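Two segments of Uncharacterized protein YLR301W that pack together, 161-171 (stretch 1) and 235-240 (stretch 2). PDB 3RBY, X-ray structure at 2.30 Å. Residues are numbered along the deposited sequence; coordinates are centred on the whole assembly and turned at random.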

# COMPACT_ATOMS: atom_id res chain seq x y z
N VAL A 161 -15.76 25.80 10.17
CA VAL A 161 -16.35 27.05 9.72
C VAL A 161 -17.42 27.51 10.69
O VAL A 161 -18.32 26.72 11.07
CB VAL A 161 -16.95 26.93 8.30
CG1 VAL A 161 -18.29 27.63 8.19
CG2 VAL A 161 -15.99 27.50 7.29
N THR A 162 -17.36 28.78 11.06
CA THR A 162 -18.34 29.39 11.96
C THR A 162 -19.12 30.51 11.26
O THR A 162 -19.08 31.67 11.66
CB THR A 162 -17.67 29.96 13.22
OG1 THR A 162 -16.78 31.02 12.86
CG2 THR A 162 -16.90 28.88 13.95
N ASP A 163 -19.83 30.14 10.19
CA ASP A 163 -20.63 31.05 9.39
C ASP A 163 -21.94 30.32 9.12
O ASP A 163 -21.95 29.09 8.97
CB ASP A 163 -19.90 31.37 8.08
CG ASP A 163 -20.60 32.43 7.26
OD1 ASP A 163 -21.71 32.15 6.74
OD2 ASP A 163 -20.03 33.54 7.12
N GLU A 164 -23.05 31.04 9.09
CA GLU A 164 -24.35 30.38 8.96
C GLU A 164 -24.59 29.92 7.53
O GLU A 164 -25.35 28.98 7.29
CB GLU A 164 -25.48 31.30 9.43
CG GLU A 164 -25.30 32.77 9.04
CD GLU A 164 -26.62 33.56 9.05
OE1 GLU A 164 -26.72 34.55 8.30
OE2 GLU A 164 -27.55 33.20 9.81
N ALA A 165 -23.94 30.59 6.58
CA ALA A 165 -24.12 30.30 5.16
C ALA A 165 -23.23 29.16 4.64
O ALA A 165 -23.37 28.74 3.48
CB ALA A 165 -23.90 31.56 4.33
N TYR A 166 -22.33 28.66 5.49
CA TYR A 166 -21.34 27.68 5.05
C TYR A 166 -21.14 26.53 6.02
O TYR A 166 -21.25 26.69 7.23
CB TYR A 166 -19.99 28.34 4.89
CG TYR A 166 -19.84 29.23 3.69
CD1 TYR A 166 -19.46 28.71 2.46
CD2 TYR A 166 -20.07 30.59 3.80
CE1 TYR A 166 -19.31 29.53 1.36
CE2 TYR A 166 -19.92 31.42 2.71
CZ TYR A 166 -19.54 30.89 1.49
OH TYR A 166 -19.40 31.72 0.40
N ASP A 167 -20.83 25.37 5.45
CA ASP A 167 -20.24 24.26 6.18
C ASP A 167 -18.78 24.10 5.75
O ASP A 167 -18.46 24.24 4.57
CB ASP A 167 -21.01 22.97 5.92
CG ASP A 167 -22.39 22.99 6.54
OD1 ASP A 167 -23.31 22.41 5.93
OD2 ASP A 167 -22.55 23.57 7.63
N GLY A 168 -17.89 23.80 6.70
CA GLY A 168 -16.49 23.64 6.37
C GLY A 168 -15.64 23.02 7.47
O GLY A 168 -15.82 23.32 8.65
N LEU A 169 -14.68 22.18 7.06
CA LEU A 169 -13.78 21.50 7.99
C LEU A 169 -12.42 21.38 7.33
O LEU A 169 -12.31 20.93 6.18
CB LEU A 169 -14.31 20.08 8.25
CG LEU A 169 -14.47 19.49 9.65
CD1 LEU A 169 -13.91 18.09 9.70
CD2 LEU A 169 -13.85 20.37 10.72
N VAL A 170 -11.37 21.77 8.04
CA VAL A 170 -10.01 21.50 7.58
C VAL A 170 -9.31 20.65 8.64
O VAL A 170 -9.36 20.97 9.83
CB VAL A 170 -9.24 22.80 7.27
CG1 VAL A 170 -7.78 22.50 6.94
CG2 VAL A 170 -9.89 23.50 6.11
N ILE A 171 -8.71 19.55 8.21
CA ILE A 171 -8.04 18.63 9.13
C ILE A 171 -6.56 18.53 8.78
O ILE A 171 -6.20 18.11 7.66
CB ILE A 171 -8.70 17.23 9.14
CG1 ILE A 171 -10.12 17.32 9.68
CG2 ILE A 171 -7.86 16.24 9.96
CD1 ILE A 171 -10.90 16.04 9.60
N GLY A 235 -12.89 37.14 4.83
CA GLY A 235 -14.23 37.31 5.37
C GLY A 235 -14.91 36.07 5.94
O GLY A 235 -15.94 36.19 6.62
N LEU A 236 -14.35 34.88 5.68
CA LEU A 236 -14.89 33.65 6.27
C LEU A 236 -14.18 33.29 7.58
O LEU A 236 -12.94 33.16 7.63
CB LEU A 236 -14.81 32.49 5.29
CG LEU A 236 -16.11 31.74 4.97
CD1 LEU A 236 -15.93 30.26 5.17
CD2 LEU A 236 -17.29 32.23 5.79
N ASN A 237 -14.96 33.13 8.65
CA ASN A 237 -14.42 32.78 9.96
C ASN A 237 -14.38 31.28 10.19
O ASN A 237 -15.33 30.56 9.86
CB ASN A 237 -15.21 33.46 11.07
CG ASN A 237 -15.07 34.96 11.05
OD1 ASN A 237 -14.21 35.50 10.35
ND2 ASN A 237 -15.89 35.65 11.84
N TRP A 238 -13.27 30.82 10.73
CA TRP A 238 -13.16 29.44 11.15
C TRP A 238 -12.74 29.46 12.60
O TRP A 238 -12.04 30.38 13.02
CB TRP A 238 -12.08 28.72 10.35
CG TRP A 238 -12.36 28.69 8.90
CD1 TRP A 238 -12.36 29.75 8.03
CD2 TRP A 238 -12.67 27.53 8.12
NE1 TRP A 238 -12.67 29.32 6.76
CE2 TRP A 238 -12.86 27.96 6.78
CE3 TRP A 238 -12.82 26.18 8.42
CZ2 TRP A 238 -13.18 27.07 5.75
CZ3 TRP A 238 -13.14 25.29 7.40
CH2 TRP A 238 -13.32 25.74 6.08
N GLU A 239 -13.16 28.43 13.33
CA GLU A 239 -12.72 28.22 14.70
C GLU A 239 -11.79 27.02 14.76
O GLU A 239 -12.08 25.97 14.17
CB GLU A 239 -13.94 27.99 15.61
CG GLU A 239 -13.63 28.05 17.10
CD GLU A 239 -14.76 27.47 17.97
OE1 GLU A 239 -14.50 27.19 19.17
OE2 GLU A 239 -15.89 27.28 17.45
N VAL A 240 -10.66 27.17 15.44
CA VAL A 240 -9.77 26.04 15.72
C VAL A 240 -10.40 25.18 16.81
O VAL A 240 -10.36 25.55 18.00
CB VAL A 240 -8.41 26.51 16.25
CG1 VAL A 240 -7.58 25.30 16.71
CG2 VAL A 240 -7.66 27.32 15.18
O HOH W 1 -17.77 34.10 8.43

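How do the two backbones come together? They meet at Val161 and Trp238, an antiparallel, non-hydrogen-bonded bridge pair whose CA atoms lie 4.2 Å apart, with both side chains on the same face of the sheet. The bonding falls one residue further along, where Thr162 N donates to Asn237 O at 3.0 Å with an almost straight angle of 172°. Thr162 OG1 also reaches Asn237 O, at 3.4 Å, but that bond is weak. Stretch 1 then turns back on itself: Val161 N bonds to Gly168 O at 2.9 Å, so the strand from Tyr166 to Ile171 runs beside Val161, on the far side from stretch 2. That strand and the one from Leu236 to Val240 approach no closer than 8.7 Å along their axes, and their directions differ by 47°; side chains, not backbone bonds, span the gap.

What fills the gap? The main bump is the indole of Trp238, whose outer end reaches past Val161 to the backbone of the strand beyond. Trp238 CZ3 comes within 3.4 Å of Gly168 C and 3.5 Å of Leu169 N, the latter at the ring edge. Gly168 supplies the hollow: a CB built there would point toward stretch 2 and sit only 2.7 Å from Trp238 CH2, a clash, so the bare backbone leaves room for the ring. Val170 adds another apolar surface, its CG2 3.9 Å from Trp238 CZ3.

How does Val161 fit beside so large a ring? Its CG2 methyl sits over one face of the indole, 3.1 Å from the centroid of the six-membered ring formed by Trp238 CD2, CE2, CE3, CZ2, CZ3 and CH2, and only 10° off the ring normal. This is a CH-pi contact, in which weakly polarised C-H bonds meet the electron-rich ring face; the nearest single pair is Val161 CG2 to Trp238 CE2, at 3.2 Å. The same methyl also touches Leu236 CD1 at 3.5 Å, and so is a bump shared by an aromatic and an aliphatic neighbour.

Where does Leu236 go? Its CA-to-CB bond points sideways, but its end comes nearer to stretch 1, and CD2 lies 3.8 Å from Tyr166 CD2 and 3.3 Å from Asp163 OD2. The leucine thus spans an apolar patch and the start of a polar one. Asp163 OD2 accepts a bond from a water at 2.7 Å, and that water accepts one from Asn237 N at 3.0 Å, bridging the stretches where no direct backbone bond forms. The other carboxylate oxygen, Asp163 OD1, accepts from Ala165 N at 2.7 Å, bracing the turn.

What closes the more exposed side? Here Thr162 lies along stretch 2: its CG2 packs 3.5 Å from Glu239 CB, and its OG1 comes 3.4 Å from Asn237 CB. The methyl thus rests on the aliphatic base of a charged side chain.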